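Local atomic coordinates of beta-lactamase (Chitinophaga pinensis, PDB entry 6N36), a protein that probably hydrolyses the amide bond of beta-lactam antibiotics, as a two-zinc enzyme of the metallo-beta-lactamase superfamily. Residues Lys8-Asp13 and Ala84-Val89; Glu15-Tyr20 and Thr53-Ser58; Ser119-Gly124 and His160-Asn165; Leu79-Thr82 and His88-Ala91. One frame throughout, in Å; residues are numbered along the deposited sequence. Where two conformers were deposited one is given.

Interaction 1. Residues Lys8-Asp13 and Ala84-Val89; sequences KDLYVD and AHYDHV. With ZN (zinc ion), chain B; ZN (zinc ion), chain C.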
loop_
_atom_site.group_PDB
_atom_site.type_symbol
_atom_site.label_atom_id
_atom_site.label_comp_id
_atom_site.label_asym_id
_atom_site.label_seq_id
_atom_site.Cartn_x
_atom_site.Cartn_y
_atom_site.Cartn_z
ATOM N N LYS A 8 -1.021 23.427 3.972
ATOM C CA LYS A 8 -2.458 23.633 4.271
ATOM C C LYS A 8 -3.267 23.168 3.061
ATOM O O LYS A 8 -2.755 23.249 1.919
ATOM C CB LYS A 8 -2.737 25.111 4.583
ATOM C CG LYS A 8 -1.866 25.725 5.673
ATOM C CD LYS A 8 -1.823 24.895 6.955
ATOM C CE LYS A 8 -0.577 25.117 7.792
ATOM N NZ LYS A 8 -0.229 23.895 8.559
ATOM N N ASP A 9 -4.498 22.717 3.296
ATOM C CA ASP A 9 -5.505 22.623 2.214
ATOM C C ASP A 9 -5.085 21.524 1.239
ATOM O O ASP A 9 -5.338 21.685 0.020
ATOM C CB ASP A 9 -5.596 23.971 1.495
ATOM C CG ASP A 9 -7.014 24.407 1.200
ATOM O OD1 ASP A 9 -7.688 23.685 0.437
ATOM O OD2 ASP A 9 -7.431 25.447 1.759
ATOM N N LEU A 10 -4.421 20.472 1.728
ATOM C CA LEU A 10 -4.117 19.294 0.879
ATOM C C LEU A 10 -5.424 18.724 0.334
ATOM O O LEU A 10 -6.402 18.600 1.103
ATOM C CB LEU A 10 -3.386 18.224 1.692
ATOM C CG LEU A 10 -1.891 18.455 1.885
ATOM C CD1 LEU A 10 -1.321 17.414 2.846
ATOM C CD2 LEU A 10 -1.179 18.422 0.545
ATOM N N TYR A 11 -5.413 18.286 -0.911
ATOM C CA TYR A 11 -6.582 17.611 -1.509
ATOM C C TYR A 11 -6.875 16.283 -0.800
ATOM O O TYR A 11 -5.970 15.470 -0.664
ATOM C CB TYR A 11 -6.353 17.328 -2.984
ATOM C CG TYR A 11 -7.381 16.422 -3.600
ATOM C CD1 TYR A 11 -8.673 16.872 -3.801
ATOM C CD2 TYR A 11 -7.076 15.132 -3.985
ATOM C CE1 TYR A 11 -9.630 16.057 -4.381
ATOM C CE2 TYR A 11 -8.021 14.304 -4.562
ATOM C CZ TYR A 11 -9.301 14.779 -4.770
ATOM O OH TYR A 11 -10.244 13.986 -5.356
ATOM N N VAL A 12 -8.130 16.088 -0.429
ATOM C CA VAL A 12 -8.640 14.788 0.088
ATOM C C VAL A 12 -9.908 14.433 -0.679
ATOM O O VAL A 12 -10.898 15.180 -0.555
ATOM C CB VAL A 12 -8.830 14.815 1.619
ATOM C CG1 VAL A 12 -9.334 13.502 2.169
ATOM C CG2 VAL A 12 -7.554 15.220 2.332
ATOM N N ASP A 13 -9.915 13.347 -1.428
ATOM C CA ASP A 13 -11.091 12.791 -2.149
ATOM C C ASP A 13 -12.129 12.385 -1.092
ATOM O O ASP A 13 -11.739 11.698 -0.145
ATOM C CB ASP A 13 -10.646 11.632 -3.029
ATOM C CG ASP A 13 -11.688 10.941 -3.912
ATOM O OD1 ASP A 13 -12.788 10.738 -3.476
ATOM O OD2 ASP A 13 -11.340 10.520 -5.046
ATOM N N ALA A 84 5.280 6.059 -0.384
ATOM C CA ALA A 84 5.241 7.198 0.559
ATOM C C ALA A 84 4.599 8.444 -0.069
ATOM O O ALA A 84 5.300 9.476 -0.241
ATOM C CB ALA A 84 6.622 7.494 1.066
ATOM N N HIS A 85 3.333 8.344 -0.444
ATOM C CA HIS A 85 2.463 9.496 -0.736
ATOM C C HIS A 85 1.537 9.734 0.451
ATOM O O HIS A 85 1.179 8.778 1.168
ATOM C CB HIS A 85 1.658 9.284 -2.023
ATOM C CG HIS A 85 2.408 9.524 -3.296
ATOM N ND1 HIS A 85 1.980 9.047 -4.538
ATOM C CD2 HIS A 85 3.572 10.165 -3.521
ATOM C CE1 HIS A 85 2.828 9.437 -5.464
ATOM N NE2 HIS A 85 3.800 10.137 -4.871
ATOM N N TYR A 86 1.076 10.968 0.613
ATOM C CA TYR A 86 0.328 11.372 1.816
ATOM C C TYR A 86 -0.996 10.609 1.997
ATOM O O TYR A 86 -1.521 10.621 3.131
ATOM C CB TYR A 86 0.109 12.885 1.811
ATOM C CG TYR A 86 -0.934 13.376 0.850
ATOM C CD1 TYR A 86 -0.612 13.657 -0.467
ATOM C CD2 TYR A 86 -2.230 13.647 1.272
ATOM C CE1 TYR A 86 -1.541 14.184 -1.353
ATOM C CE2 TYR A 86 -3.164 14.207 0.415
ATOM C CZ TYR A 86 -2.812 14.479 -0.901
ATOM O OH TYR A 86 -3.717 14.991 -1.774
ATOM N N ASP A 87 -1.591 10.063 0.953
ATOM C CA ASP A 87 -2.849 9.269 1.074
ATOM C C ASP A 87 -2.584 7.858 1.618
ATOM O O ASP A 87 -3.555 7.160 1.962
ATOM C CB ASP A 87 -3.635 9.254 -0.242
ATOM C CG ASP A 87 -2.887 8.722 -1.443
ATOM O OD1 ASP A 87 -1.608 8.877 -1.465
ATOM O OD2 ASP A 87 -3.575 8.196 -2.388
ATOM N N HIS A 88 -1.327 7.403 1.727
ATOM C CA HIS A 88 -0.967 6.077 2.257
ATOM C C HIS A 88 -0.096 6.152 3.507
ATOM O O HIS A 88 0.041 5.102 4.182
ATOM C CB HIS A 88 -0.300 5.200 1.190
ATOM C CG HIS A 88 -1.140 5.183 -0.049
ATOM N ND1 HIS A 88 -2.393 4.579 -0.094
ATOM C CD2 HIS A 88 -0.953 5.804 -1.235
ATOM C CE1 HIS A 88 -2.920 4.847 -1.303
ATOM N NE2 HIS A 88 -2.015 5.567 -2.019
ATOM N N VAL A 89 0.507 7.324 3.798
ATOM C CA VAL A 89 1.325 7.496 5.032
ATOM C C VAL A 89 0.914 8.741 5.820
ATOM O O VAL A 89 1.643 9.115 6.743
ATOM C CB VAL A 89 2.830 7.522 4.725
ATOM C CG1 VAL A 89 3.294 6.193 4.149
ATOM C CG2 VAL A 89 3.241 8.712 3.868
HETATM ZN ZN ZN B . -2.676 6.765 -3.651
HETATM ZN ZN ZN C . 0.383 7.754 -4.991
HETATM O O HOH W 1 -0.923 8.724 -3.778
HETATM O O HOH W 2 -1.529 6.306 -5.247
HETATM O O HOH W 3 -0.598 9.216 -6.396
#
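Tyr-86 reaches from the zinc-binding loop to the N-terminal arm and meets Leu-10 and Tyr-11 there. It is the fourth residue of the His-Ala-His-Tyr-Asp-His run (83-88), the HxHxDH signature of metallo-beta-lactamases; the residues either side of it, His-85 and Asp-87, bind the zinc ions, while its own side chain goes to the arm.

The polar part is a single hydrogen bond. Tyr-86 OH donates to the backbone carbonyl Tyr-11 O at 2.6 Å, in the carbonyl plane and on a lone pair, with a C=O...donor angle of 137°. The acceptor also lies in the plane of the Tyr-86 ring, at its edge, so the phenol enters end-on. Its CG sits between the backbone N and the carbonyl carbon (chi1 75°), which swings the ring toward the arm.

The apolar part is light. Leu-10 CD1 rests over one face of the Tyr-86 ring, 4.2 Å from CD2, the two side chains running past each other in opposite directions. The Tyr-11 side chain crosses Tyr-86 at about a right angle, and its CB comes 3.7 Å from the Tyr-86 hydroxyl.

Metal bonds occupy the other side of the loop. Asp-87 OD2 and His-88 NE2 hold one zinc together with His-226 and a water that also reaches the other zinc; that second ion is bound by His-85, His-83, His-160 and two further waters. Within the loop, His-85 O accepts from both His-88 N and Val-89 N, in the weakly bonded helix 86-89. His-85 presents ND1, the ring nitrogen nearer its backbone, to zinc at 2.1 Å.

Interaction 2. Residues Glu15-Tyr20 and Thr53-Ser58; sequences EWSADY and TGVAGS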
loop_
_atom_site.group_PDB
_atom_site.type_symbol
_atom_site.label_atom_id
_atom_site.label_comp_id
_atom_site.label_asym_id
_atom_site.label_seq_id
_atom_site.Cartn_x
_atom_site.Cartn_y
_atom_site.Cartn_z
ATOM N N GLU A 15 -14.000 9.959 -1.006
ATOM C CA GLU A 15 -13.964 8.483 -0.815
ATOM C C GLU A 15 -12.727 8.072 0.008
ATOM O O GLU A 15 -12.703 6.941 0.596
ATOM C CB GLU A 15 -13.975 7.792 -2.175
ATOM C CG GLU A 15 -15.282 8.007 -2.921
ATOM C CD GLU A 15 -15.454 7.147 -4.165
ATOM O OE1 GLU A 15 -14.463 6.498 -4.582
ATOM O OE2 GLU A 15 -16.592 7.107 -4.709
ATOM N N TRP A 16 -11.726 8.946 0.106
ATOM C CA TRP A 16 -10.506 8.617 0.907
ATOM C C TRP A 16 -10.849 8.572 2.395
ATOM O O TRP A 16 -10.204 7.830 3.149
ATOM C CB TRP A 16 -9.396 9.642 0.664
ATOM C CG TRP A 16 -8.745 9.526 -0.670
ATOM C CD1 TRP A 16 -9.065 8.679 -1.686
ATOM C CD2 TRP A 16 -7.688 10.368 -1.143
ATOM N NE1 TRP A 16 -8.273 8.945 -2.775
ATOM C CE2 TRP A 16 -7.385 9.936 -2.450
ATOM C CE3 TRP A 16 -6.987 11.445 -0.590
ATOM C CZ2 TRP A 16 -6.409 10.588 -3.214
ATOM C CZ3 TRP A 16 -6.004 12.057 -1.330
ATOM C CH2 TRP A 16 -5.747 11.641 -2.637
ATOM N N SER A 17 -11.767 9.418 2.816
ATOM C CA SER A 17 -12.097 9.635 4.246
ATOM C C SER A 17 -13.404 8.914 4.606
ATOM O O SER A 17 -13.717 8.848 5.806
ATOM C CB SER A 17 -12.149 11.124 4.534
ATOM O OG SER A 17 -10.821 11.641 4.586
ATOM N N ALA A 18 -14.152 8.431 3.609
ATOM C CA ALA A 18 -15.490 7.806 3.802
ATOM C C ALA A 18 -15.325 6.502 4.593
ATOM O O ALA A 18 -14.481 5.672 4.246
ATOM C CB ALA A 18 -16.184 7.535 2.494
ATOM N N ASP A 19 -16.164 6.290 5.584
ATOM C CA ASP A 19 -16.070 5.073 6.415
ATOM C C ASP A 19 -16.471 3.865 5.575
ATOM O O ASP A 19 -17.189 3.975 4.560
ATOM C CB ASP A 19 -16.897 5.220 7.687
ATOM C CG ASP A 19 -16.500 4.305 8.827
ATOM O OD1 ASP A 19 -15.509 3.528 8.695
ATOM O OD2 ASP A 19 -17.202 4.348 9.823
ATOM N N TYR A 20 -15.922 2.722 5.954
ATOM C CA TYR A 20 -16.246 1.425 5.351
ATOM C C TYR A 20 -16.165 0.375 6.460
ATOM O O TYR A 20 -15.181 0.426 7.220
ATOM C CB TYR A 20 -15.309 1.176 4.167
ATOM C CG TYR A 20 -15.765 0.017 3.330
ATOM C CD1 TYR A 20 -16.786 0.177 2.411
ATOM C CD2 TYR A 20 -15.237 -1.250 3.483
ATOM C CE1 TYR A 20 -17.248 -0.884 1.657
ATOM C CE2 TYR A 20 -15.675 -2.325 2.733
ATOM C CZ TYR A 20 -16.688 -2.142 1.805
ATOM O OH TYR A 20 -17.214 -3.161 1.070
ATOM N N THR A 53 -1.564 3.642 6.044
ATOM C CA THR A 53 -2.643 4.476 6.644
ATOM C C THR A 53 -3.456 5.080 5.522
ATOM O O THR A 53 -3.307 4.703 4.373
ATOM C CB THR A 53 -2.116 5.506 7.649
ATOM O OG1 THR A 53 -1.493 6.575 6.922
ATOM C CG2 THR A 53 -1.169 4.933 8.682
ATOM N N GLY A 54 -4.387 5.974 5.861
ATOM C CA GLY A 54 -4.938 6.899 4.881
ATOM C C GLY A 54 -4.307 8.270 5.038
ATOM O O GLY A 54 -3.154 8.399 5.369
ATOM N N VAL A 55 -5.100 9.308 4.888
ATOM C CA VAL A 55 -4.633 10.695 5.072
ATOM C C VAL A 55 -4.526 10.986 6.564
ATOM O O VAL A 55 -4.977 10.177 7.399
ATOM C CB VAL A 55 -5.571 11.688 4.369
ATOM C CG1 VAL A 55 -5.548 11.482 2.872
ATOM C CG2 VAL A 55 -6.976 11.605 4.944
ATOM N N ALA A 56 -3.987 12.138 6.911
ATOM C CA ALA A 56 -3.914 12.574 8.325
ATOM C C ALA A 56 -5.302 12.474 8.959
ATOM O O ALA A 56 -6.290 12.796 8.310
ATOM C CB ALA A 56 -3.391 13.972 8.428
ATOM N N GLY A 57 -5.348 11.966 10.195
ATOM C CA GLY A 57 -6.614 11.743 10.905
ATOM C C GLY A 57 -7.077 10.306 10.800
ATOM O O GLY A 57 -7.921 9.890 11.628
ATOM N N SER A 58 -6.528 9.512 9.867
ATOM C CA SER A 58 -7.038 8.141 9.661
ATOM C C SER A 58 -6.593 7.181 10.788
ATOM O O SER A 58 -7.169 6.087 10.877
ATOM C CB SER A 58 -6.670 7.663 8.280
ATOM O OG SER A 58 -5.248 7.593 8.133
HETATM O O HOH W 4 -8.062 8.404 5.133
#
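The indole of Trp-16 meets Val-55 through its six-membered ring: CE3 lies 3.7 Å from Val-55 CG1, and the two side chains cross at about a right angle. Elsewhere round the indole, Tyr-11 packs in an edge-to-face arrangement and Asp-87 touches it; the Trp-16 side chain is about 5 Å from a zinc at the nearest atoms. Val-55 owes its reach to its first torsion: with CG1 anti to the carbonyl carbon (chi1 -65°), that branch goes to the indole while CG2 turns to Ser-17. The latter touch, CG2 to Ser-17 OG, is less certain because the serine was modelled in two conformers.

Between the backbones a water does the joining. It donates to Trp-16 O at 3.0 Å and accepts from Val-55 N at 3.1 Å; Thr-34 OG1 bonds to the same Trp-16 carbonyl.

The segment 53-58 follows strand 48-51 and leads into helix 58-69, a strand-loop-helix connection of the metallo-beta-lactamase fold beside the metal site. It folds into a type II beta turn from Val-55 to Ser-58, with Gly-57 at the third position, where a positive phi (98°) suits glycine. Ser-58 ties the turn together: its N donates to Val-55 O, and its OG donates to the same carbonyl at 2.7 Å while accepting from Gly-54 N at 2.9 Å. Val-55 O is therefore gripped twice by one residue. Just upstream, Thr-53 OG1 donates to Gly-54 O, 20° out of the carbonyl plane, while the Thr-53 hydroxyl oxygen itself accepts from Ala-91 N.

Interaction 3. Residues Ser119-Gly124 and His160-Asn165; sequences SDYVMG and HTPGAN. With ZN (zinc ion), chain C.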
loop_
_atom_site.group_PDB
_atom_site.type_symbol
_atom_site.label_atom_id
_atom_site.label_comp_id
_atom_site.label_asym_id
_atom_site.label_seq_id
_atom_site.Cartn_x
_atom_site.Cartn_y
_atom_site.Cartn_z
ATOM N N SER A 119 10.712 16.046 -0.782
ATOM C CA SER A 119 11.569 15.607 -1.923
ATOM C C SER A 119 10.775 14.869 -3.011
ATOM O O SER A 119 11.414 14.344 -3.922
ATOM C CB SER A 119 12.719 14.786 -1.431
ATOM O OG SER A 119 12.325 13.652 -0.678
ATOM N N ASP A 120 9.434 14.895 -2.982
ATOM C CA ASP A 120 8.639 14.135 -3.966
ATOM C C ASP A 120 8.936 14.617 -5.387
ATOM O O ASP A 120 8.926 15.836 -5.664
ATOM C CB ASP A 120 7.156 14.254 -3.671
ATOM C CG ASP A 120 6.343 13.277 -4.497
ATOM O OD1 ASP A 120 6.001 13.604 -5.671
ATOM O OD2 ASP A 120 6.149 12.146 -3.995
ATOM N N TYR A 121 9.183 13.704 -6.319
ATOM C CA TYR A 121 9.652 14.117 -7.663
ATOM C C TYR A 121 8.585 14.828 -8.468
ATOM O O TYR A 121 8.939 15.521 -9.441
ATOM C CB TYR A 121 10.225 12.933 -8.441
ATOM C CG TYR A 121 9.246 11.940 -9.018
ATOM C CD1 TYR A 121 8.757 10.869 -8.298
ATOM C CD2 TYR A 121 8.883 12.010 -10.352
ATOM C CE1 TYR A 121 7.933 9.903 -8.881
ATOM C CE2 TYR A 121 8.062 11.073 -10.943
ATOM C CZ TYR A 121 7.576 9.996 -10.214
ATOM O OH TYR A 121 6.793 9.049 -10.844
ATOM N N VAL A 122 7.313 14.744 -8.079
ATOM C CA VAL A 122 6.202 15.459 -8.767
ATOM C C VAL A 122 5.742 16.582 -7.839
ATOM O O VAL A 122 5.732 17.744 -8.275
ATOM C CB VAL A 122 5.037 14.524 -9.142
ATOM C CG1 VAL A 122 3.827 15.291 -9.734
ATOM C CG2 VAL A 122 5.440 13.398 -10.057
ATOM N N MET A 123 5.472 16.269 -6.578
ATOM C CA MET A 123 4.695 17.156 -5.679
ATOM C C MET A 123 5.605 17.873 -4.700
ATOM O O MET A 123 5.030 18.572 -3.818
ATOM C CB MET A 123 3.650 16.328 -4.897
ATOM C CG MET A 123 2.606 15.716 -5.795
ATOM S SD MET A 123 1.442 14.657 -4.907
ATOM C CE MET A 123 2.485 13.250 -4.558
ATOM N N GLY A 124 6.938 17.759 -4.810
ATOM C CA GLY A 124 7.911 18.258 -3.811
ATOM C C GLY A 124 8.238 19.769 -3.933
ATOM O O GLY A 124 7.659 20.455 -4.826
ATOM N N HIS A 160 5.972 4.866 -9.479
ATOM C CA HIS A 160 4.945 5.753 -8.858
ATOM C C HIS A 160 5.605 6.560 -7.727
ATOM O O HIS A 160 5.409 7.777 -7.638
ATOM C CB HIS A 160 3.788 4.878 -8.376
ATOM C CG HIS A 160 2.689 5.690 -7.860
ATOM N ND1 HIS A 160 1.721 6.213 -8.686
ATOM C CD2 HIS A 160 2.418 6.116 -6.615
ATOM C CE1 HIS A 160 0.914 6.949 -7.957
ATOM N NE2 HIS A 160 1.302 6.919 -6.703
ATOM N N THR A 161 6.493 5.932 -6.949
ATOM C CA THR A 161 7.543 6.578 -6.173
ATOM C C THR A 161 8.798 5.739 -6.378
ATOM O O THR A 161 8.683 4.584 -6.777
ATOM C CB THR A 161 7.300 6.689 -4.671
ATOM O OG1 THR A 161 7.174 5.379 -4.137
ATOM C CG2 THR A 161 6.032 7.449 -4.368
ATOM N N PRO A 162 9.988 6.285 -6.119
ATOM C CA PRO A 162 11.192 5.472 -6.272
ATOM C C PRO A 162 11.108 4.196 -5.431
ATOM O O PRO A 162 11.732 3.143 -5.838
ATOM C CB PRO A 162 12.293 6.427 -5.826
ATOM C CG PRO A 162 11.768 7.762 -6.246
ATOM C CD PRO A 162 10.318 7.704 -5.840
ATOM N N GLY A 163 10.518 4.284 -4.238
ATOM C CA GLY A 163 10.453 3.138 -3.305
ATOM C C GLY A 163 9.118 2.431 -3.294
ATOM O O GLY A 163 8.859 1.604 -2.359
ATOM N N ALA A 164 8.264 2.632 -4.278
ATOM C CA ALA A 164 6.995 1.895 -4.373
ATOM C C ALA A 164 7.253 0.395 -4.393
ATOM O O ALA A 164 8.294 -0.109 -4.972
ATOM C CB ALA A 164 6.156 2.321 -5.544
ATOM N N ASN A 165 6.405 -0.339 -3.675
ATOM C CA ASN A 165 6.640 -1.777 -3.494
ATOM C C ASN A 165 5.324 -2.501 -3.222
ATOM O O ASN A 165 4.297 -1.886 -2.804
ATOM C CB ASN A 165 7.681 -2.025 -2.422
ATOM C CG ASN A 165 7.472 -1.359 -1.090
ATOM O OD1 ASN A 165 8.412 -1.231 -0.349
ATOM N ND2 ASN A 165 6.248 -1.093 -0.661
HETATM ZN ZN ZN C . 0.383 7.754 -4.991
HETATM O O HOH W 2 -1.529 6.306 -5.247
HETATM O O HOH W 1 -0.923 8.724 -3.778
HETATM O O HOH W 3 -0.598 9.216 -6.396
#
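Tyr-121 lays the edge of its ring against the backbone of His-160 and Thr-161. Ring atom CE1 comes 3.5 Å from His-160 O, which sits near the ring plane, and Thr-161 CA borders the same edge 4.3 Å from CE1. No hydrogen bond crosses here: the hydroxyl of Tyr-121 spends its polar end on Gly-159 O, one residue earlier. Pro-162 approaches obliquely, its CD 4.3 Å from Tyr-121 CD1. The far neighbours of the tyrosine, Tyr-200 edge-to-face and Val-203 and Tyr-207 of helix 203-215, set it into a wider aromatic and aliphatic patch, and Val-122 CG2 lies above one of its faces, toward the rim.

Asp-120 braces the loop that carries Tyr-121. Its OD1 accepts from Val-122 N at 3.0 Å and from Met-123 N at 2.9 Å, the latter nearly straight at 165°. Both donors come to the anti side of the carboxylate oxygen but from opposite faces of its plane, and together they make an Asx turn and Asx motif.

The His-160 side chain turns away from all this. With CG anti to the backbone N (chi1 -175°), the imidazole leaves its carbonyl with Tyr-121 and swings NE2 onto a zinc at 2.1 Å. Its other nitrogen, ND1, is held by Ser-187 O, which should fix the ring's rotation. Thr-161, opening a type I turn to Ala-164, gives its hydroxyl to Asp-109. His-160 is the third histidine of the three-histidine zinc site characteristic of metallo-beta-lactamases, with His-83 and His-85.

Interaction 4. Residues Leu79-Thr82 and His88-Ala91; sequences LLTT and HVGA. With ZN (zinc ion), chain B.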
loop_
_atom_site.group_PDB
_atom_site.type_symbol
_atom_site.label_atom_id
_atom_site.label_comp_id
_atom_site.label_asym_id
_atom_site.label_seq_id
_atom_site.Cartn_x
_atom_site.Cartn_y
_atom_site.Cartn_z
ATOM N N LEU A 79 4.962 -1.505 10.980
ATOM C CA LEU A 79 4.311 -0.600 10.008
ATOM C C LEU A 79 5.007 -0.728 8.660
ATOM O O LEU A 79 6.233 -0.653 8.597
ATOM C CB LEU A 79 4.422 0.851 10.487
ATOM C CG LEU A 79 3.907 1.143 11.886
ATOM C CD1 LEU A 79 4.118 2.587 12.259
ATOM C CD2 LEU A 79 2.488 0.787 12.004
ATOM N N LEU A 80 4.211 -0.917 7.621
ATOM C CA LEU A 80 4.647 -0.978 6.221
ATOM C C LEU A 80 3.797 -0.022 5.394
ATOM O O LEU A 80 2.689 0.378 5.811
ATOM C CB LEU A 80 4.451 -2.390 5.678
ATOM C CG LEU A 80 5.157 -3.512 6.407
ATOM C CD1 LEU A 80 4.766 -4.848 5.802
ATOM C CD2 LEU A 80 6.645 -3.305 6.352
ATOM N N THR A 81 4.323 0.365 4.235
ATOM C CA THR A 81 3.561 1.138 3.246
ATOM C C THR A 81 3.867 0.616 1.846
ATOM O O THR A 81 4.996 0.163 1.593
ATOM C CB THR A 81 3.846 2.643 3.343
ATOM O OG1 THR A 81 2.963 3.323 2.462
ATOM C CG2 THR A 81 5.288 2.985 3.011
ATOM N N THR A 82 2.883 0.732 0.982
ATOM C CA THR A 82 3.081 0.468 -0.450
ATOM C C THR A 82 3.841 1.592 -1.162
ATOM O O THR A 82 4.562 1.317 -2.133
ATOM C CB THR A 82 1.772 0.132 -1.145
ATOM O OG1 THR A 82 0.827 1.190 -0.980
ATOM C CG2 THR A 82 1.183 -1.170 -0.645
ATOM N N HIS A 88 -1.327 7.403 1.727
ATOM C CA HIS A 88 -0.967 6.077 2.257
ATOM C C HIS A 88 -0.096 6.152 3.507
ATOM O O HIS A 88 0.041 5.102 4.182
ATOM C CB HIS A 88 -0.300 5.200 1.190
ATOM C CG HIS A 88 -1.140 5.183 -0.049
ATOM N ND1 HIS A 88 -2.393 4.579 -0.094
ATOM C CD2 HIS A 88 -0.953 5.804 -1.235
ATOM C CE1 HIS A 88 -2.920 4.847 -1.303
ATOM N NE2 HIS A 88 -2.015 5.567 -2.019
ATOM N N VAL A 89 0.507 7.324 3.798
ATOM C CA VAL A 89 1.325 7.496 5.032
ATOM C C VAL A 89 0.914 8.741 5.820
ATOM O O VAL A 89 1.643 9.115 6.743
ATOM C CB VAL A 89 2.830 7.522 4.725
ATOM C CG1 VAL A 89 3.294 6.193 4.149
ATOM C CG2 VAL A 89 3.241 8.712 3.868
ATOM N N GLY A 90 -0.227 9.353 5.509
ATOM C CA GLY A 90 -0.623 10.625 6.145
ATOM C C GLY A 90 -0.788 10.494 7.649
ATOM O O GLY A 90 -0.612 11.516 8.338
ATOM N N ALA A 91 -1.154 9.317 8.163
ATOM C CA ALA A 91 -1.298 9.142 9.630
ATOM C C ALA A 91 -0.188 8.255 10.184
ATOM O O ALA A 91 -0.307 7.775 11.324
ATOM C CB ALA A 91 -2.661 8.569 9.954
HETATM ZN ZN ZN B . -2.676 6.765 -3.651
HETATM O O HOH W 2 -1.529 6.306 -5.247
#
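Thr-81 faces Val-89 across the mouth of the zinc-binding loop, and its CB is already 3.7 Å from Val-89 CG1. From there the side chain forks. The methyl CG2 stays 3.9 Å from the same Val-89 CG1, an ordinary contact, whereas the hydroxyl OG1 presses closer, to 3.3 Å. OG1 stands opposite the backbone N across the CA-CB bond (chi1 -174°), which carries it toward the turn of helix 86-89; there it also passes His-88 O at 3.8 Å and His-88 CB at 4.0 Å. None of these is a hydrogen bond; the hydroxyl's strong partner is Asn-52 OD1, which also receives Thr-82 N.

Thr-81 and Thr-82 come directly after strand 76-80 of the seven-stranded sheet, so this is the point where an interior strand of that sheet in the metallo-beta-lactamase fold runs into the metal-binding loop. With five residues between the two segments, the loop doubles back, and the side chains of Val-89 and Thr-81 cross at about a right angle. Val-89 meets it by CG1 alone, the branch anti to its own carbonyl carbon. From the start of strand 165-172, in the other sheet, Asn-165 ND2 bonds to Thr-81 O. Beyond the contact, the His-88 imidazole packs against Pro-225 and edge-to-face with His-83.

Interactions 1 and 4 share His-88 and Val-89: interaction 1 uses Tyr-86 toward the N-terminal arm, interaction 4 uses Val-89 toward the end of strand 76-80. Interaction 2 joins both: His-88 O lies 2.9 Å from Thr-53 N, a probable hydrogen bond, and its Trp-16 stands beside the zinc that Asp-87 and His-88 bind. Interaction 3 comes to the active site from elsewhere, His-160 NE2 standing 3.1 Å from His-85 ND1 on one shared zinc. It also touches interaction 4, with Asn-165 N 2.9 Å from Thr-82 O. Interactions 2 and 3 do not meet, their centres being about 21 Å apart. The two zinc ions are 3.5 Å apart.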